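Local coordinates for succinate dehydrogenase subunit B (Mycolicibacterium smegmatis MC2 51, PDB 6LUM), which carries 2Fe-2S, 4Fe-4S and 3Fe-4S clusters and probably relays electrons from the flavoprotein subunit towards the membrane part of succinate dehydrogenase, at residues Met25-Ile30 with Gln112-Ile117; Gln44-Pro49 with His61-Tyr66; Ala166-Thr171 with Ala202-Phe207; Thr171-Leu176 with Arg242-Thr247. All blocks are in the same frame, centred on the assembly; numbering follows the deposited sequence.

Interaction 1: Met25-Ile30 with Gln112-Ile117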
loop_
_atom_site.group_PDB
_atom_site.type_symbol
_atom_site.label_atom_id
_atom_site.label_comp_id
_atom_site.label_asym_id
_atom_site.label_seq_id
_atom_site.Cartn_x
_atom_site.Cartn_y
_atom_site.Cartn_z
ATOM N N MET J 25 -28.765 12.286 52.520
ATOM C CA MET J 25 -27.405 12.185 53.030
ATOM C C MET J 25 -26.749 10.881 52.581
ATOM O O MET J 25 -26.088 10.189 53.354
ATOM C CB MET J 25 -27.389 12.325 54.551
ATOM C CG MET J 25 -28.087 13.580 55.049
ATOM S SD MET J 25 -27.269 15.114 54.577
ATOM C CE MET J 25 -25.619 14.826 55.199
ATOM N N VAL J 26 -26.949 10.551 51.304
ATOM C CA VAL J 26 -26.310 9.394 50.699
ATOM C C VAL J 26 -24.797 9.463 50.882
ATOM O O VAL J 26 -24.193 10.538 50.915
ATOM C CB VAL J 26 -26.692 9.334 49.212
ATOM C CG1 VAL J 26 -25.994 8.202 48.506
ATOM C CG2 VAL J 26 -28.182 9.189 49.072
ATOM N N THR J 27 -24.181 8.296 51.017
ATOM C CA THR J 27 -22.737 8.173 51.157
ATOM C C THR J 27 -22.147 7.675 49.847
ATOM O O THR J 27 -22.697 6.762 49.227
ATOM C CB THR J 27 -22.381 7.214 52.291
ATOM O OG1 THR J 27 -22.703 7.817 53.547
ATOM C CG2 THR J 27 -20.912 6.875 52.266
ATOM N N LEU J 28 -21.047 8.284 49.421
ATOM C CA LEU J 28 -20.299 7.839 48.256
ATOM C C LEU J 28 -18.982 7.237 48.707
ATOM O O LEU J 28 -18.415 7.657 49.716
ATOM C CB LEU J 28 -20.023 8.989 47.288
ATOM C CG LEU J 28 -21.157 9.938 46.919
ATOM C CD1 LEU J 28 -20.591 11.097 46.148
ATOM C CD2 LEU J 28 -22.207 9.239 46.102
ATOM N N LYS J 29 -18.496 6.256 47.961
ATOM C CA LYS J 29 -17.218 5.614 48.237
ATOM C C LYS J 29 -16.357 5.732 46.994
ATOM O O LYS J 29 -16.410 4.871 46.116
ATOM C CB LYS J 29 -17.405 4.158 48.631
ATOM C CG LYS J 29 -17.495 3.920 50.116
ATOM C CD LYS J 29 -17.579 2.447 50.414
ATOM C CE LYS J 29 -16.334 1.735 49.946
ATOM N NZ LYS J 29 -16.414 0.276 50.221
ATOM N N ILE J 30 -15.573 6.766 46.913
ATOM C CA ILE J 30 -14.735 6.976 45.745
ATOM C C ILE J 30 -13.493 6.125 45.920
ATOM O O ILE J 30 -13.102 5.812 47.044
ATOM C CB ILE J 30 -14.377 8.461 45.581
ATOM C CG1 ILE J 30 -15.617 9.334 45.701
ATOM C CG2 ILE J 30 -13.794 8.703 44.220
ATOM C CD1 ILE J 30 -16.599 9.109 44.638
ATOM N N GLN J 112 -28.751 2.901 55.805
ATOM C CA GLN J 112 -27.641 3.725 55.341
ATOM C C GLN J 112 -27.293 3.341 53.910
ATOM O O GLN J 112 -26.757 2.257 53.663
ATOM C CB GLN J 112 -26.438 3.561 56.262
ATOM C CG GLN J 112 -25.384 4.634 56.079
ATOM C CD GLN J 112 -24.421 4.705 57.243
ATOM O OE1 GLN J 112 -23.312 4.174 57.179
ATOM N NE2 GLN J 112 -24.839 5.365 58.317
ATOM N N LEU J 113 -27.597 4.227 52.966
ATOM C CA LEU J 113 -27.338 3.979 51.557
ATOM C C LEU J 113 -25.906 4.365 51.217
ATOM O O LEU J 113 -25.392 5.378 51.696
ATOM C CB LEU J 113 -28.320 4.763 50.689
ATOM C CG LEU J 113 -28.137 4.706 49.173
ATOM C CD1 LEU J 113 -27.917 3.284 48.701
ATOM C CD2 LEU J 113 -29.338 5.323 48.474
ATOM N N THR J 114 -25.261 3.544 50.394
ATOM C CA THR J 114 -23.883 3.764 49.988
ATOM C C THR J 114 -23.760 3.462 48.505
ATOM O O THR J 114 -24.348 2.494 48.018
ATOM C CB THR J 114 -22.923 2.887 50.796
ATOM O OG1 THR J 114 -23.044 3.208 52.185
ATOM C CG2 THR J 114 -21.485 3.096 50.359
ATOM N N ILE J 115 -23.014 4.298 47.794
ATOM C CA ILE J 115 -22.776 4.141 46.368
ATOM C C ILE J 115 -21.280 4.022 46.156
ATOM O O ILE J 115 -20.495 4.694 46.829
ATOM C CB ILE J 115 -23.365 5.318 45.571
ATOM C CG1 ILE J 115 -24.873 5.339 45.765
ATOM C CG2 ILE J 115 -23.036 5.203 44.110
ATOM C CD1 ILE J 115 -25.583 6.273 44.873
ATOM N N THR J 116 -20.885 3.150 45.242
ATOM C CA THR J 116 -19.489 2.799 45.046
ATOM C C THR J 116 -19.074 3.226 43.653
ATOM O O THR J 116 -19.604 2.714 42.667
ATOM C CB THR J 116 -19.290 1.299 45.231
ATOM O OG1 THR J 116 -19.678 0.929 46.558
ATOM C CG2 THR J 116 -17.860 0.927 45.017
ATOM N N ILE J 117 -18.127 4.152 43.569
ATOM C CA ILE J 117 -17.707 4.745 42.309
ATOM C C ILE J 117 -16.229 4.463 42.123
ATOM O O ILE J 117 -15.461 4.522 43.085
ATOM C CB ILE J 117 -17.989 6.258 42.289
ATOM C CG1 ILE J 117 -19.396 6.520 42.788
ATOM C CG2 ILE J 117 -17.881 6.802 40.901
ATOM C CD1 ILE J 117 -19.625 7.908 43.197
#
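L28 and I115 lie side by side on one face of the sheet and point the same way. L28 CD2 meets I115 CB at 4.1 Å. I30 and I117 repeat this farther along, with their CD1 atoms 3.6 Å apart. At the start of the contact V26 and L113 also lie side by side, and V26 CG1 crosses to touch I115 CG1. On the other face sit T27, T114, K29 and T116. There the aliphatic part of K29 crosses T114 at a slant, with CD 4.0 Å from T114 CG2. The backbones run parallel, 22° apart. T27 and K29 each donate to and accept from segment 112-117. I115 N reaches T27 O at 2.9 Å, and K29 N reaches I115 O at 2.8 Å. Strand 27-32 pairs on its other side with the antiparallel strand 42-47. Strand 114-118 continues the sheet to strand 88-89. Helix 56-67 packs on the face of L28 and I117, through V63, L56 and L60.

Interaction 2: Gln44-Pro49 with His61-Tyr66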
loop_
_atom_site.group_PDB
_atom_site.type_symbol
_atom_site.label_atom_id
_atom_site.label_comp_id
_atom_site.label_asym_id
_atom_site.label_seq_id
_atom_site.Cartn_x
_atom_site.Cartn_y
_atom_site.Cartn_z
ATOM N N GLN J 44 -12.245 6.216 49.798
ATOM C CA GLN J 44 -12.555 7.362 50.639
ATOM C C GLN J 44 -14.052 7.585 50.613
ATOM O O GLN J 44 -14.659 7.600 49.543
ATOM C CB GLN J 44 -11.820 8.619 50.174
ATOM C CG GLN J 44 -12.034 9.809 51.081
ATOM C CD GLN J 44 -10.765 10.569 51.332
ATOM O OE1 GLN J 44 -9.687 10.145 50.922
ATOM N NE2 GLN J 44 -10.876 11.698 52.016
ATOM N N SER J 45 -14.643 7.761 51.784
ATOM C CA SER J 45 -16.088 7.849 51.917
ATOM C C SER J 45 -16.498 9.276 52.227
ATOM O O SER J 45 -15.970 9.887 53.160
ATOM C CB SER J 45 -16.595 6.908 53.003
ATOM O OG SER J 45 -17.984 7.068 53.204
ATOM N N PHE J 46 -17.451 9.786 51.452
ATOM C CA PHE J 46 -18.007 11.120 51.606
ATOM C C PHE J 46 -19.494 11.024 51.897
ATOM O O PHE J 46 -20.152 10.063 51.505
ATOM C CB PHE J 46 -17.809 11.951 50.352
ATOM C CG PHE J 46 -16.384 12.100 49.942
ATOM C CD1 PHE J 46 -15.842 11.282 48.978
ATOM C CD2 PHE J 46 -15.589 13.072 50.505
ATOM C CE1 PHE J 46 -14.537 11.426 48.594
ATOM C CE2 PHE J 46 -14.287 13.215 50.118
ATOM C CZ PHE J 46 -13.762 12.391 49.162
ATOM N N ARG J 47 -20.032 12.037 52.560
ATOM C CA ARG J 47 -21.456 12.097 52.855
ATOM C C ARG J 47 -22.039 13.360 52.247
ATOM O O ARG J 47 -21.685 14.468 52.658
ATOM C CB ARG J 47 -21.714 12.066 54.358
ATOM C CG ARG J 47 -23.154 12.340 54.722
ATOM C CD ARG J 47 -23.394 12.086 56.188
ATOM N NE ARG J 47 -22.868 10.786 56.580
ATOM C CZ ARG J 47 -23.558 9.655 56.511
ATOM N NH1 ARG J 47 -23.003 8.511 56.885
ATOM N NH2 ARG J 47 -24.807 9.671 56.072
ATOM N N VAL J 48 -22.936 13.193 51.284
ATOM C CA VAL J 48 -23.485 14.312 50.528
ATOM C C VAL J 48 -25.004 14.222 50.530
ATOM O O VAL J 48 -25.553 13.119 50.633
ATOM C CB VAL J 48 -22.940 14.319 49.096
ATOM C CG1 VAL J 48 -21.449 14.439 49.115
ATOM C CG2 VAL J 48 -23.337 13.060 48.390
ATOM N N PRO J 49 -25.725 15.333 50.417
ATOM C CA PRO J 49 -27.184 15.257 50.365
ATOM C C PRO J 49 -27.671 14.923 48.969
ATOM O O PRO J 49 -27.080 15.335 47.970
ATOM C CB PRO J 49 -27.618 16.665 50.778
ATOM C CG PRO J 49 -26.529 17.510 50.308
ATOM C CD PRO J 49 -25.262 16.725 50.472
ATOM N N HIS J 61 -20.216 16.589 41.785
ATOM C CA HIS J 61 -19.976 18.024 41.782
ATOM C C HIS J 61 -20.024 18.588 43.188
ATOM O O HIS J 61 -19.195 19.419 43.550
ATOM C CB HIS J 61 -21.001 18.727 40.903
ATOM C CG HIS J 61 -20.630 18.772 39.456
ATOM N ND1 HIS J 61 -21.567 18.891 38.456
ATOM C CD2 HIS J 61 -19.427 18.721 38.842
ATOM C CE1 HIS J 61 -20.956 18.902 37.287
ATOM N NE2 HIS J 61 -19.658 18.805 37.494
ATOM N N TYR J 62 -21.002 18.177 43.987
ATOM C CA TYR J 62 -21.023 18.586 45.388
ATOM C C TYR J 62 -19.718 18.227 46.080
ATOM O O TYR J 62 -19.114 19.059 46.764
ATOM C CB TYR J 62 -22.202 17.935 46.103
ATOM C CG TYR J 62 -22.469 18.452 47.491
ATOM C CD1 TYR J 62 -21.621 18.155 48.543
ATOM C CD2 TYR J 62 -23.588 19.214 47.754
ATOM C CE1 TYR J 62 -21.870 18.616 49.807
ATOM C CE2 TYR J 62 -23.845 19.679 49.018
ATOM C CZ TYR J 62 -22.984 19.376 50.038
ATOM O OH TYR J 62 -23.243 19.841 51.301
ATOM N N VAL J 63 -19.269 16.984 45.921
ATOM C CA VAL J 63 -18.028 16.562 46.567
ATOM C C VAL J 63 -16.866 17.436 46.119
ATOM O O VAL J 63 -16.096 17.941 46.940
ATOM C CB VAL J 63 -17.738 15.080 46.281
ATOM C CG1 VAL J 63 -16.305 14.786 46.573
ATOM C CG2 VAL J 63 -18.613 14.208 47.113
ATOM N N LYS J 64 -16.721 17.626 44.809
ATOM C CA LYS J 64 -15.553 18.327 44.292
ATOM C C LYS J 64 -15.574 19.800 44.662
ATOM O O LYS J 64 -14.525 20.394 44.927
ATOM C CB LYS J 64 -15.475 18.164 42.783
ATOM C CG LYS J 64 -14.319 18.885 42.164
ATOM C CD LYS J 64 -14.207 18.568 40.700
ATOM C CE LYS J 64 -12.990 19.226 40.117
ATOM N NZ LYS J 64 -11.903 19.249 41.117
ATOM N N TRP J 65 -16.751 20.412 44.687
ATOM C CA TRP J 65 -16.813 21.829 45.001
ATOM C C TRP J 65 -16.608 22.071 46.486
ATOM O O TRP J 65 -15.731 22.847 46.877
ATOM C CB TRP J 65 -18.145 22.418 44.541
ATOM C CG TRP J 65 -18.311 22.419 43.066
ATOM C CD1 TRP J 65 -17.342 22.230 42.135
ATOM C CD2 TRP J 65 -19.524 22.611 42.345
ATOM N NE1 TRP J 65 -17.873 22.292 40.878
ATOM C CE2 TRP J 65 -19.215 22.525 40.981
ATOM C CE3 TRP J 65 -20.843 22.846 42.721
ATOM C CZ2 TRP J 65 -20.173 22.663 39.997
ATOM C CZ3 TRP J 65 -21.790 22.984 41.745
ATOM C CH2 TRP J 65 -21.454 22.895 40.399
ATOM N N TYR J 66 -17.386 21.402 47.335
ATOM C CA TYR J 66 -17.394 21.776 48.742
ATOM C C TYR J 66 -16.430 20.946 49.587
ATOM O O TYR J 66 -15.494 21.495 50.176
ATOM C CB TYR J 66 -18.824 21.690 49.269
ATOM C CG TYR J 66 -19.757 22.538 48.452
ATOM C CD1 TYR J 66 -20.584 21.975 47.506
ATOM C CD2 TYR J 66 -19.785 23.906 48.603
ATOM C CE1 TYR J 66 -21.428 22.745 46.749
ATOM C CE2 TYR J 66 -20.624 24.688 47.850
ATOM C CZ TYR J 66 -21.443 24.101 46.924
ATOM O OH TYR J 66 -22.287 24.874 46.166
#
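V63 and Y62 bury the most surface here, and V48 packs between them. V63 CG2 touches V48 CG1 at 3.5 Å, and the two side chains cross at about a right angle. The other methyl of V63, CG1, stands over the centre of the F46 ring, 4.1 Å from its centroid. This is a CH-pi contact, with CG1 almost exactly on the ring normal. Y62 has CG anti to its backbone N (chi1 -170°), which carries the base of the ring out towards V48 and P49. P49 CD lies over one face of the ring, offset toward the rim and 3.5 Å from CZ. Y66 CD1 covers the opposite face, so the phenol is sandwiched. V48 CG1 comes obliquely to Y62 CD1 at 3.8 Å. An alanine in place of Y62 would probably strip P49 CD of its ring face, leave V48 CG1 only V63 across the contact, and open a gap between P49 and Y66. The contact is wholly apolar. It seats helix 56-67 on the sheet, as in the beta-grasp fold of 2Fe-2S ferredoxins. V48 also touches L59 and L67 of the same helix. H61 and W65 of the helix meet subunit A. Strand 42-47 is the outermost strand of the sheet in this chain, and its inner neighbour is strand 27-32.

Interaction 3: Ala166-Thr171 with Ala202-Phe207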
loop_
_atom_site.group_PDB
_atom_site.type_symbol
_atom_site.label_atom_id
_atom_site.label_comp_id
_atom_site.label_asym_id
_atom_site.label_seq_id
_atom_site.Cartn_x
_atom_site.Cartn_y
_atom_site.Cartn_z
ATOM N N ALA J 166 -30.609 2.343 5.701
ATOM C CA ALA J 166 -31.149 1.816 6.943
ATOM C C ALA J 166 -30.488 0.524 7.380
ATOM O O ALA J 166 -30.995 -0.137 8.287
ATOM C CB ALA J 166 -32.653 1.599 6.808
ATOM N N ARG J 167 -29.375 0.148 6.765
ATOM C CA ARG J 167 -28.692 -1.086 7.116
ATOM C C ARG J 167 -27.611 -0.855 8.159
ATOM O O ARG J 167 -27.565 -1.556 9.171
ATOM C CB ARG J 167 -28.091 -1.720 5.865
ATOM C CG ARG J 167 -27.845 -3.195 5.971
ATOM C CD ARG J 167 -26.689 -3.560 5.084
ATOM N NE ARG J 167 -26.738 -4.932 4.594
ATOM C CZ ARG J 167 -25.890 -5.421 3.697
ATOM N NH1 ARG J 167 -24.937 -4.648 3.196
ATOM N NH2 ARG J 167 -25.994 -6.676 3.296
ATOM N N TYR J 168 -26.735 0.115 7.934
ATOM C CA TYR J 168 -25.712 0.458 8.908
ATOM C C TYR J 168 -26.209 1.434 9.949
ATOM O O TYR J 168 -25.404 1.978 10.699
ATOM C CB TYR J 168 -24.477 1.026 8.218
ATOM C CG TYR J 168 -24.702 2.288 7.429
ATOM C CD1 TYR J 168 -25.045 2.238 6.097
ATOM C CD2 TYR J 168 -24.538 3.526 8.011
ATOM C CE1 TYR J 168 -25.234 3.374 5.381
ATOM C CE2 TYR J 168 -24.727 4.665 7.298
ATOM C CZ TYR J 168 -25.072 4.587 5.982
ATOM O OH TYR J 168 -25.264 5.735 5.254
ATOM N N ASP J 169 -27.508 1.676 10.005
ATOM C CA ASP J 169 -28.086 2.392 11.119
ATOM C C ASP J 169 -27.858 1.603 12.406
ATOM O O ASP J 169 -27.446 0.444 12.391
ATOM C CB ASP J 169 -29.572 2.607 10.874
ATOM C CG ASP J 169 -30.181 3.586 11.824
ATOM O OD1 ASP J 169 -30.529 4.699 11.388
ATOM O OD2 ASP J 169 -30.322 3.239 13.012
ATOM N N ASP J 170 -28.101 2.265 13.533
ATOM C CA ASP J 170 -28.024 1.665 14.862
ATOM C C ASP J 170 -26.586 1.422 15.296
ATOM O O ASP J 170 -26.330 1.152 16.466
ATOM C CB ASP J 170 -28.837 0.367 14.913
ATOM C CG ASP J 170 -28.628 -0.409 16.189
ATOM O OD1 ASP J 170 -29.282 -0.098 17.203
ATOM O OD2 ASP J 170 -27.807 -1.340 16.172
ATOM N N THR J 171 -25.632 1.580 14.393
ATOM C CA THR J 171 -24.235 1.657 14.771
ATOM C C THR J 171 -23.675 3.040 14.527
ATOM O O THR J 171 -22.498 3.280 14.798
ATOM C CB THR J 171 -23.402 0.625 14.019
ATOM O OG1 THR J 171 -23.817 0.585 12.657
ATOM C CG2 THR J 171 -23.580 -0.731 14.626
ATOM N N ALA J 202 -16.488 -0.315 13.044
ATOM C CA ALA J 202 -16.120 -0.937 11.781
ATOM C C ALA J 202 -17.311 -1.553 11.069
ATOM O O ALA J 202 -17.337 -1.564 9.843
ATOM C CB ALA J 202 -15.058 -2.008 12.004
ATOM N N HIS J 203 -18.271 -2.101 11.808
ATOM C CA HIS J 203 -19.534 -2.526 11.220
ATOM C C HIS J 203 -20.189 -1.379 10.477
ATOM O O HIS J 203 -20.715 -1.557 9.371
ATOM C CB HIS J 203 -20.437 -3.054 12.331
ATOM C CG HIS J 203 -21.841 -3.355 11.914
ATOM N ND1 HIS J 203 -22.810 -2.386 11.811
ATOM C CD2 HIS J 203 -22.455 -4.527 11.642
ATOM C CE1 HIS J 203 -23.953 -2.943 11.461
ATOM N NE2 HIS J 203 -23.765 -4.242 11.354
ATOM N N ARG J 204 -20.135 -0.184 11.063
ATOM C CA ARG J 204 -20.729 0.994 10.439
ATOM C C ARG J 204 -20.207 1.212 9.024
ATOM O O ARG J 204 -20.954 1.636 8.139
ATOM C CB ARG J 204 -20.452 2.223 11.307
ATOM C CG ARG J 204 -21.177 3.474 10.888
ATOM C CD ARG J 204 -20.364 4.252 9.886
ATOM N NE ARG J 204 -21.047 5.434 9.402
ATOM C CZ ARG J 204 -20.766 6.013 8.246
ATOM N NH1 ARG J 204 -19.856 5.490 7.458
ATOM N NH2 ARG J 204 -21.421 7.086 7.861
ATOM N N PHE J 205 -18.925 0.948 8.793
ATOM C CA PHE J 205 -18.302 1.203 7.500
ATOM C C PHE J 205 -18.273 -0.014 6.598
ATOM O O PHE J 205 -18.187 0.130 5.379
ATOM C CB PHE J 205 -16.868 1.685 7.683
ATOM C CG PHE J 205 -16.770 3.077 8.170
ATOM C CD1 PHE J 205 -17.001 4.130 7.321
ATOM C CD2 PHE J 205 -16.451 3.338 9.476
ATOM C CE1 PHE J 205 -16.914 5.409 7.770
ATOM C CE2 PHE J 205 -16.377 4.615 9.924
ATOM C CZ PHE J 205 -16.605 5.649 9.069
ATOM N N ILE J 206 -18.301 -1.210 7.169
ATOM C CA ILE J 206 -18.357 -2.410 6.354
ATOM C C ILE J 206 -19.720 -2.531 5.700
ATOM O O ILE J 206 -19.831 -2.948 4.544
ATOM C CB ILE J 206 -18.015 -3.639 7.211
ATOM C CG1 ILE J 206 -16.513 -3.711 7.441
ATOM C CG2 ILE J 206 -18.499 -4.891 6.561
ATOM C CD1 ILE J 206 -16.131 -4.577 8.579
ATOM N N PHE J 207 -20.778 -2.144 6.405
ATOM C CA PHE J 207 -22.114 -2.251 5.841
ATOM C C PHE J 207 -22.607 -0.934 5.262
ATOM O O PHE J 207 -23.810 -0.674 5.242
ATOM C CB PHE J 207 -23.074 -2.802 6.886
ATOM C CG PHE J 207 -22.854 -4.252 7.166
ATOM C CD1 PHE J 207 -21.818 -4.666 7.972
ATOM C CD2 PHE J 207 -23.646 -5.206 6.585
ATOM C CE1 PHE J 207 -21.603 -5.988 8.210
ATOM C CE2 PHE J 207 -23.428 -6.527 6.828
ATOM C CZ PHE J 207 -22.409 -6.915 7.639
#
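T171 holds OG1 between its backbone N and carbonyl carbon (chi1 42°), and H203 swings CG anti to its own N (chi1 172°). The first places the hydroxyl, the second the base of the imidazole. H203 ND1 donates to T171 OG1 at 3.2 Å, with the oxygen close to the ring plane. The same hydroxyl donates to Y168 O at 2.9 Å, from above that carbonyl plane. T171 OG1 is thus gripped by two bonds and ties the helix to the loop. H203 NE2 bonds to E252, so both ring nitrogens are engaged and the rotation of the ring is fixed. Y168 lies beside the helix end. Its CB lies 3.6 Å from R204 O, and its CD1 lies 3.3 Å from F207 O. Farther out, Y168 CE2 sits over one face of the R204 guanidinium, the planes 56° apart. Y168 OH bonds to Q160, while R204 NH2 bonds to G101 O of subunit A. R167 stretches out so that F207 CD2 lies over one face of its guanidinium, 3.7 Å from CZ. The two planes are nearly perpendicular, and the ring presents its edge. R167 NH2 bonds to R24 O of subunit D. The whole is a loop packed against a helix end in the alpha-helical 4Fe-4S dicluster domain typical of succinate dehydrogenase iron-sulfur subunits, where it meets subunits A and D.

Interaction 4: Thr171-Leu176 with Arg242-Thr247. With SF4 (iron/sulfur cluster), chain B.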
loop_
_atom_site.group_PDB
_atom_site.type_symbol
_atom_site.label_atom_id
_atom_site.label_comp_id
_atom_site.label_asym_id
_atom_site.label_seq_id
_atom_site.Cartn_x
_atom_site.Cartn_y
_atom_site.Cartn_z
ATOM N N THR J 171 -25.632 1.580 14.393
ATOM C CA THR J 171 -24.235 1.657 14.771
ATOM C C THR J 171 -23.675 3.040 14.527
ATOM O O THR J 171 -22.498 3.280 14.798
ATOM C CB THR J 171 -23.402 0.625 14.019
ATOM O OG1 THR J 171 -23.817 0.585 12.657
ATOM C CG2 THR J 171 -23.580 -0.731 14.626
ATOM N N THR J 172 -24.486 3.948 14.006
ATOM C CA THR J 172 -24.128 5.346 13.880
ATOM C C THR J 172 -24.435 6.130 15.139
ATOM O O THR J 172 -24.288 7.353 15.142
ATOM C CB THR J 172 -24.849 5.968 12.691
ATOM O OG1 THR J 172 -26.247 5.693 12.782
ATOM C CG2 THR J 172 -24.319 5.402 11.408
ATOM N N LYS J 173 -24.844 5.459 16.207
ATOM C CA LYS J 173 -25.195 6.100 17.460
ATOM C C LYS J 173 -24.068 6.079 18.480
ATOM O O LYS J 173 -24.270 6.530 19.601
ATOM C CB LYS J 173 -26.412 5.420 18.067
ATOM C CG LYS J 173 -27.561 5.247 17.144
ATOM C CD LYS J 173 -28.555 4.317 17.770
ATOM C CE LYS J 173 -29.001 4.861 19.097
ATOM N NZ LYS J 173 -30.034 4.008 19.733
ATOM N N CYS J 174 -22.902 5.566 18.127
ATOM C CA CYS J 174 -21.836 5.367 19.096
ATOM C C CYS J 174 -21.205 6.698 19.471
ATOM O O CYS J 174 -20.661 7.392 18.612
ATOM C CB CYS J 174 -20.801 4.411 18.516
ATOM S SG CYS J 174 -19.232 4.308 19.343
ATOM N N ILE J 175 -21.277 7.059 20.756
ATOM C CA ILE J 175 -20.646 8.274 21.246
ATOM C C ILE J 175 -19.229 8.042 21.723
ATOM O O ILE J 175 -18.588 8.983 22.200
ATOM C CB ILE J 175 -21.453 8.918 22.384
ATOM C CG1 ILE J 175 -21.616 7.961 23.546
ATOM C CG2 ILE J 175 -22.775 9.334 21.891
ATOM C CD1 ILE J 175 -22.554 8.437 24.602
ATOM N N LEU J 176 -18.717 6.826 21.609
ATOM C CA LEU J 176 -17.341 6.487 21.948
ATOM C C LEU J 176 -17.033 6.782 23.411
ATOM O O LEU J 176 -16.125 7.533 23.739
ATOM C CB LEU J 176 -16.366 7.215 21.031
ATOM C CG LEU J 176 -16.287 6.768 19.583
ATOM C CD1 LEU J 176 -15.637 7.846 18.777
ATOM C CD2 LEU J 176 -15.497 5.502 19.498
ATOM N N ARG J 242 -26.376 4.080 24.736
ATOM C CA ARG J 242 -27.230 4.419 23.612
ATOM C C ARG J 242 -28.129 3.273 23.178
ATOM O O ARG J 242 -28.993 3.479 22.327
ATOM C CB ARG J 242 -26.394 4.853 22.413
ATOM C CG ARG J 242 -25.319 5.850 22.698
ATOM C CD ARG J 242 -25.869 7.154 23.214
ATOM N NE ARG J 242 -26.995 7.664 22.445
ATOM C CZ ARG J 242 -26.890 8.358 21.320
ATOM N NH1 ARG J 242 -25.709 8.629 20.806
ATOM N NH2 ARG J 242 -27.977 8.775 20.700
ATOM N N GLY J 243 -27.947 2.078 23.724
ATOM C CA GLY J 243 -28.726 0.931 23.312
ATOM C C GLY J 243 -28.422 0.507 21.894
ATOM O O GLY J 243 -29.266 0.668 21.017
ATOM N N ILE J 244 -27.234 -0.035 21.643
ATOM C CA ILE J 244 -26.792 -0.246 20.273
ATOM C C ILE J 244 -26.866 -1.700 19.809
ATOM O O ILE J 244 -26.905 -1.938 18.593
ATOM C CB ILE J 244 -25.376 0.335 20.071
ATOM C CG1 ILE J 244 -25.465 1.808 19.715
ATOM C CG2 ILE J 244 -24.583 -0.378 19.005
ATOM C CD1 ILE J 244 -24.176 2.395 19.349
ATOM N N GLN J 245 -26.994 -2.666 20.721
ATOM C CA GLN J 245 -26.937 -4.083 20.355
ATOM C C GLN J 245 -25.548 -4.421 19.843
ATOM O O GLN J 245 -25.370 -4.872 18.706
ATOM C CB GLN J 245 -27.991 -4.455 19.314
ATOM C CG GLN J 245 -29.361 -3.912 19.593
ATOM C CD GLN J 245 -29.975 -4.518 20.819
ATOM O OE1 GLN J 245 -30.651 -3.845 21.587
ATOM N NE2 GLN J 245 -29.743 -5.800 21.015
ATOM N N VAL J 246 -24.563 -4.184 20.702
ATOM C CA VAL J 246 -23.166 -4.300 20.318
ATOM C C VAL J 246 -22.846 -5.719 19.889
ATOM O O VAL J 246 -22.129 -5.943 18.908
ATOM C CB VAL J 246 -22.278 -3.841 21.484
ATOM C CG1 VAL J 246 -20.888 -3.636 21.031
ATOM C CG2 VAL J 246 -22.822 -2.586 22.088
ATOM N N THR J 247 -23.375 -6.700 20.599
ATOM C CA THR J 247 -23.042 -8.074 20.275
ATOM C C THR J 247 -23.761 -8.575 19.037
ATOM O O THR J 247 -23.256 -9.472 18.370
ATOM C CB THR J 247 -23.369 -8.974 21.443
ATOM O OG1 THR J 247 -22.897 -10.291 21.167
ATOM C CG2 THR J 247 -24.824 -9.007 21.588
HETATM FE FE1 SF4 B . -19.534 0.940 23.356
HETATM FE FE2 SF4 B . -20.304 3.637 24.433
HETATM FE FE3 SF4 B . -22.383 1.923 23.064
HETATM FE FE4 SF4 B . -20.183 3.232 21.472
HETATM S S1 SF4 B . -21.673 3.925 22.827
HETATM S S2 SF4 B . -20.885 1.231 21.724
HETATM S S3 SF4 B . -18.821 2.934 23.080
HETATM S S4 SF4 B . -21.029 1.654 24.695
#
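K173 and R242 meet beside the 4Fe-4S cluster, where the CxxCxxC loop that begins at C174 faces the turn after C240-P241, as in bacterial-type ferredoxins. The tight part lies near the cluster. I244 CD1 rests 3.6 Å from C174 N and 4.0 Å from C174 CB. A bend at chi2 (-62°) sets R242 CD against I175 CD1 at 3.8 Å. The R242 guanidinium has K173 CB over one face and I175 CG2 at its edge. An alanine in place of R242 would probably leave I175 CG2 and CD1 without this cover and open a gap beside K173. The looser side is at K173 NZ and G243, which is exposed to solvent. A single bond holds there, from K173 NZ to R242 O at 2.8 Å. G243 adopts a positive phi, which favours glycine. R41 of subunit A bonds to the carbonyls of I175 and L176. C174 points its sulfur to the cluster, and SG binds iron FE4 at 2.6 Å.

Overall arrangement
The four contacts form two pairs along an elongated chain. Interactions 1 and 2 have centres 10 Å apart in the 2Fe-2S domain. They share the sheet through strands 27-32 and 42-47, and both segments of interaction 2 fall in sequence between those of interaction 1. Interactions 3 and 4 come later, also 10 Å apart. They share T171, and their segments alternate along the chain. Interaction 3 lies about 40 and 42 Å from interactions 1 and 2, centre to centre and across the chain's centre. Interaction 4 is about 30 and 32 Å from them. One pair lies in the 2Fe-2S domain and the other in the helical cluster domain, consistent with an electron relay through the subunit.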